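Local coordinates for putative polysaccharide binding proteins (DUF1812) (Bacteroides thetaiotaomicron VPI-5482, PDB 3GF8), which probably serves in fimbrial assembly or anchoring at the outer membrane, as a lipoprotein of the FimB/Mfa2 family, at residues A[122-126]-A[181-185]. Numbering follows the deposited sequence.
Sequences TLWYG and LGHDN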
loop_
_atom_site.group_PDB
_atom_site.type_symbol
_atom_site.label_atom_id
_atom_site.label_comp_id
_atom_site.label_asym_id
_atom_site.label_seq_id
_atom_site.Cartn_x
_atom_site.Cartn_y
_atom_site.Cartn_z
ATOM N N THR A 122 -3.037 0.779 -8.003
ATOM C CA THR A 122 -2.517 -0.074 -6.957
ATOM C C THR A 122 -1.094 -0.460 -7.299
ATOM O O THR A 122 -0.773 -0.772 -8.469
ATOM C CB THR A 122 -3.383 -1.313 -6.760
ATOM O OG1 THR A 122 -4.653 -0.883 -6.284
ATOM C CG2 THR A 122 -2.750 -2.303 -5.746
ATOM N N LEU A 123 -0.259 -0.362 -6.260
ATOM C CA LEU A 123 1.160 -0.554 -6.363
ATOM C C LEU A 123 1.602 -1.805 -5.582
ATOM O O LEU A 123 1.235 -1.955 -4.408
ATOM C CB LEU A 123 1.881 0.667 -5.796
ATOM C CG LEU A 123 3.398 0.613 -5.916
ATOM C CD1 LEU A 123 3.791 0.718 -7.394
ATOM C CD2 LEU A 123 4.007 1.734 -5.083
ATOM N N TRP A 124 2.362 -2.684 -6.245
ATOM C CA TRP A 124 2.983 -3.844 -5.576
ATOM C C TRP A 124 4.501 -3.805 -5.683
ATOM O O TRP A 124 5.053 -3.413 -6.722
ATOM C CB TRP A 124 2.513 -5.187 -6.176
ATOM C CG TRP A 124 1.073 -5.556 -5.982
ATOM C CD1 TRP A 124 0.559 -6.355 -5.005
ATOM C CD2 TRP A 124 -0.033 -5.195 -6.827
ATOM N NE1 TRP A 124 -0.803 -6.497 -5.176
ATOM C CE2 TRP A 124 -1.193 -5.791 -6.280
ATOM C CE3 TRP A 124 -0.162 -4.411 -7.976
ATOM C CZ2 TRP A 124 -2.466 -5.615 -6.840
ATOM C CZ3 TRP A 124 -1.436 -4.246 -8.540
ATOM C CH2 TRP A 124 -2.563 -4.857 -7.970
ATOM N N TYR A 125 5.159 -4.246 -4.606
ATOM C CA TYR A 125 6.615 -4.357 -4.530
ATOM C C TYR A 125 7.012 -5.813 -4.719
ATOM O O TYR A 125 6.412 -6.715 -4.139
ATOM C CB TYR A 125 7.103 -3.834 -3.181
ATOM C CG TYR A 125 8.547 -4.141 -2.930
ATOM C CD1 TYR A 125 9.550 -3.400 -3.552
ATOM C CD2 TYR A 125 8.924 -5.177 -2.073
ATOM C CE1 TYR A 125 10.893 -3.683 -3.332
ATOM C CE2 TYR A 125 10.264 -5.464 -1.836
ATOM C CZ TYR A 125 11.249 -4.729 -2.483
ATOM O OH TYR A 125 12.568 -5.023 -2.274
ATOM N N GLY A 126 8.007 -6.042 -5.572
ATOM C CA GLY A 126 8.475 -7.381 -5.874
ATOM C C GLY A 126 9.774 -7.552 -5.164
ATOM O O GLY A 126 10.734 -6.852 -5.480
ATOM N N LEU A 181 9.707 5.240 -1.526
ATOM C CA LEU A 181 10.078 3.857 -1.229
ATOM C C LEU A 181 11.419 3.496 -1.873
ATOM O O LEU A 181 11.632 3.731 -3.041
ATOM C CB LEU A 181 8.978 2.900 -1.692
ATOM C CG LEU A 181 7.597 3.189 -1.093
ATOM C CD1 LEU A 181 6.560 2.248 -1.626
ATOM C CD2 LEU A 181 7.679 3.201 0.467
ATOM N N GLY A 182 12.299 2.894 -1.088
ATOM C CA GLY A 182 13.562 2.387 -1.587
ATOM C C GLY A 182 13.424 1.050 -2.280
ATOM O O GLY A 182 12.350 0.429 -2.279
ATOM N N HIS A 183 14.534 0.588 -2.852
ATOM C CA HIS A 183 14.577 -0.702 -3.583
ATOM C C HIS A 183 14.241 -1.913 -2.705
ATOM O O HIS A 183 13.915 -2.998 -3.225
ATOM C CB HIS A 183 15.989 -0.928 -4.136
ATOM C CG HIS A 183 16.978 -1.235 -3.067
ATOM N ND1 HIS A 183 17.596 -0.248 -2.322
ATOM C CD2 HIS A 183 17.401 -2.416 -2.567
ATOM C CE1 HIS A 183 18.393 -0.818 -1.435
ATOM N NE2 HIS A 183 18.286 -2.131 -1.560
ATOM N N ASP A 184 14.367 -1.732 -1.392
ATOM C CA ASP A 184 13.997 -2.751 -0.404
ATOM C C ASP A 184 12.576 -2.564 0.178
ATOM O O ASP A 184 12.196 -3.247 1.133
ATOM C CB ASP A 184 15.038 -2.777 0.749
ATOM C CG ASP A 184 15.089 -1.468 1.564
ATOM O OD1 ASP A 184 14.396 -0.464 1.254
ATOM O OD2 ASP A 184 15.818 -1.445 2.553
ATOM N N ASN A 185 11.802 -1.648 -0.405
ATOM C CA ASN A 185 10.425 -1.318 0.020
ATOM C C ASN A 185 10.378 -0.491 1.322
ATOM O O ASN A 185 9.318 -0.309 1.894
ATOM C CB ASN A 185 9.537 -2.583 0.124
ATOM C CG ASN A 185 8.044 -2.304 -0.156
ATOM O OD1 ASN A 185 7.693 -1.416 -0.935
ATOM N ND2 ASN A 185 7.173 -3.066 0.481
#
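One tyrosine grips a beta turn both by its hydroxyl and by a ring face. Tyr125 reaches across from strand 124-133, and its OH donates a hydrogen bond to the backbone O of His183 at 2.6 Å. The same ring lies under Asn185, whose CB sits 3.4 Å from the Tyr125 ring centroid and 9° off its normal, a CH-pi contact. The carbonyl held by Tyr125 belongs to a type I turn, Gly182 to Asn185, closed by Asn185 N to Gly182 O at 2.9 Å. The Asn185 amide ND2 is engaged by Asp148, while Trp82 packs edge-to-face with Tyr125. Separately, Leu123 CD2 meets Leu181 CD1 at 4.3 Å, a light apolar touch. The backbones do not pair: Leu181 bonds to Leu106 in a small three-stranded antiparallel sheet, Tyr125 to Ile146 in the large mixed sheet. Tyr125 thus ties the turn at the end of strand 180-182 to the large sheet, consistent with the beta-sandwich, transthyretin-like architecture of the fimbrillin superfamily.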